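Local structure of phospholipase A1 (Salmonella typhi, 7EZZ) at residues K199-W204 / Q228-Y233. The protein probably hydrolyses acyl ester bonds of phospholipids in the bacterial outer membrane, as a calcium-binding beta-barrel phospholipase of the OMPLA family. Numbering follows the deposited sequence.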
loop_
_atom_site.group_PDB
_atom_site.type_symbol
_atom_site.label_atom_id
_atom_site.label_comp_id
_atom_site.label_asym_id
_atom_site.label_seq_id
_atom_site.Cartn_x
_atom_site.Cartn_y
_atom_site.Cartn_z
ATOM N N LYS B 199 -10.112 13.246 13.776
ATOM C CA LYS B 199 -10.530 13.188 12.383
ATOM C C LYS B 199 -11.995 12.774 12.371
ATOM O O LYS B 199 -12.367 11.805 13.036
ATOM C CB LYS B 199 -9.658 12.167 11.649
ATOM C CG LYS B 199 -9.766 12.102 10.128
ATOM C CD LYS B 199 -9.101 10.832 9.565
ATOM N N GLY B 200 -12.834 13.523 11.641
ATOM C CA GLY B 200 -14.260 13.284 11.784
ATOM C C GLY B 200 -15.166 13.919 10.737
ATOM O O GLY B 200 -14.766 14.772 9.956
ATOM N N GLN B 201 -16.418 13.468 10.750
ATOM C CA GLN B 201 -17.468 14.039 9.945
ATOM C C GLN B 201 -18.759 13.942 10.746
ATOM O O GLN B 201 -18.938 13.054 11.580
ATOM C CB GLN B 201 -17.582 13.252 8.637
ATOM C CG GLN B 201 -18.540 12.069 8.726
ATOM C CD GLN B 201 -17.880 10.762 9.088
ATOM O OE1 GLN B 201 -16.645 10.641 9.049
ATOM N NE2 GLN B 201 -18.711 9.774 9.424
ATOM N N TYR B 202 -19.673 14.874 10.460
ATOM C CA TYR B 202 -20.977 14.927 11.106
ATOM C C TYR B 202 -21.999 15.540 10.148
ATOM O O TYR B 202 -21.771 16.621 9.605
ATOM C CB TYR B 202 -20.904 15.745 12.402
ATOM C CG TYR B 202 -22.187 15.751 13.192
ATOM C CD1 TYR B 202 -22.735 14.568 13.673
ATOM C CD2 TYR B 202 -22.865 16.932 13.440
ATOM C CE1 TYR B 202 -23.921 14.539 14.389
ATOM C CE2 TYR B 202 -24.058 16.927 14.155
ATOM C CZ TYR B 202 -24.581 15.731 14.636
ATOM O OH TYR B 202 -25.751 15.686 15.343
ATOM N N ASN B 203 -23.127 14.846 9.958
ATOM C CA ASN B 203 -24.247 15.400 9.214
ATOM C C ASN B 203 -25.265 15.958 10.212
ATOM O O ASN B 203 -25.899 15.193 10.947
ATOM C CB ASN B 203 -24.842 14.372 8.250
ATOM C CG ASN B 203 -25.868 14.966 7.306
ATOM O OD1 ASN B 203 -26.259 16.117 7.448
ATOM N ND2 ASN B 203 -26.257 14.224 6.281
ATOM N N TRP B 204 -25.366 17.299 10.246
ATOM C CA TRP B 204 -26.239 18.074 11.113
ATOM C C TRP B 204 -27.711 17.764 10.835
ATOM O O TRP B 204 -28.547 17.830 11.731
ATOM C CB TRP B 204 -25.959 19.574 10.923
ATOM N N GLN B 228 -5.259 4.499 18.903
ATOM C CA GLN B 228 -6.369 5.080 18.177
ATOM C C GLN B 228 -7.685 4.645 18.815
ATOM O O GLN B 228 -7.812 3.487 19.217
ATOM C CB GLN B 228 -6.270 4.627 16.716
ATOM C CG GLN B 228 -7.383 5.157 15.820
ATOM C CD GLN B 228 -7.363 4.610 14.410
ATOM O OE1 GLN B 228 -8.060 3.638 14.112
ATOM N NE2 GLN B 228 -6.576 5.235 13.534
ATOM N N VAL B 229 -8.672 5.557 18.877
ATOM C CA VAL B 229 -10.053 5.175 19.130
ATOM C C VAL B 229 -10.900 5.722 17.985
ATOM O O VAL B 229 -10.833 6.918 17.678
ATOM C CB VAL B 229 -10.553 5.691 20.491
ATOM C CG1 VAL B 229 -12.022 5.396 20.727
ATOM C CG2 VAL B 229 -9.797 5.052 21.630
ATOM N N TYR B 230 -11.684 4.843 17.341
ATOM C CA TYR B 230 -12.733 5.273 16.427
ATOM C C TYR B 230 -14.092 5.052 17.082
ATOM O O TYR B 230 -14.328 4.029 17.737
ATOM C CB TYR B 230 -12.687 4.504 15.104
ATOM C CG TYR B 230 -13.584 5.101 14.039
ATOM C CD1 TYR B 230 -14.956 4.882 14.041
ATOM C CD2 TYR B 230 -13.073 5.960 13.069
ATOM C CE1 TYR B 230 -15.791 5.476 13.102
ATOM C CE2 TYR B 230 -13.886 6.550 12.113
ATOM C CZ TYR B 230 -15.258 6.319 12.136
ATOM O OH TYR B 230 -16.090 6.927 11.230
ATOM N N SER B 231 -14.996 6.016 16.904
ATOM C CA SER B 231 -16.364 5.811 17.357
ATOM C C SER B 231 -17.373 6.447 16.400
ATOM O O SER B 231 -17.237 7.603 16.017
ATOM C CB SER B 231 -16.553 6.317 18.777
ATOM O OG SER B 231 -17.770 5.813 19.304
ATOM N N GLY B 232 -18.391 5.676 16.020
ATOM C CA GLY B 232 -19.486 6.225 15.239
ATOM C C GLY B 232 -19.711 5.434 13.957
ATOM O O GLY B 232 -19.360 4.250 13.888
ATOM N N TYR B 233 -20.259 6.114 12.941
ATOM C CA TYR B 233 -20.601 5.479 11.674
ATOM C C TYR B 233 -19.524 5.748 10.634
ATOM O O TYR B 233 -18.761 6.701 10.759
ATOM C CB TYR B 233 -21.898 6.077 11.130
ATOM C CG TYR B 233 -23.125 5.693 11.909
ATOM C CD1 TYR B 233 -23.482 6.348 13.080
ATOM C CD2 TYR B 233 -23.919 4.634 11.491
ATOM C CE1 TYR B 233 -24.617 5.976 13.793
ATOM C CE2 TYR B 233 -25.050 4.254 12.189
ATOM C CZ TYR B 233 -25.402 4.927 13.338
ATOM O OH TYR B 233 -26.535 4.489 13.956
#
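Gln-201 reaches across to Tyr-233, at the end of 228-233, and offers its amide nitrogen to the carbonyl oxygen of that residue. The hydrogen bond from NE2 of Gln-201 to O of Tyr-233 is weak, at 3.4 Å and 147° at the hydrogen. The CA atoms of Gln-201 and Tyr-233 lie 9.3 Å apart, and the side chain bridges about half of that distance. Its first torsion places CG in the gap flanked by N and C of the main chain (chi1 89°), and the chain bends at chi2. This bend turns the amide toward Tyr-233.

Tyr-230 meets the same carbonyl from its own strand. Its OH donates to O of Tyr-233 at 2.7 Å. The carbonyl oxygen lies at the edge of the Tyr-230 ring, in the ring plane. The hydroxyl stands 42° out of the carbonyl plane of Tyr-233, not on a lone pair. Both donors converge on this oxygen, with NE2 of Gln-201 and OH of Tyr-230 4.3 Å apart, too far to bond each other. The Tyr-233 ring points to the far side from Gln-201 and packs edge-to-face on Tyr-208. Gly-232, just before it, has a positive phi of a kind glycine readily adopts, and the chain changes direction at it.

The two segments belong to the antiparallel barrel of this outer membrane phospholipase. Strand 208-218 lies between their strands, 194-203 and 224-231, so there is no strand pairing between them; the side chain of Gln-201 reaches a main-chain carbonyl instead. NE2 of Gln-201 is also hydrogen-bonded to O of Tyr-179, which ties helix 177-180 to the same amide.

Only 72 Å² is buried between the segments, so the link is slight and polar. The tyrosine hydroxyl is the main partner of the Tyr-233 carbonyl, and the Gln-201 amide adds a weak second bond. The carbonyl is therefore held mainly from within its own segment.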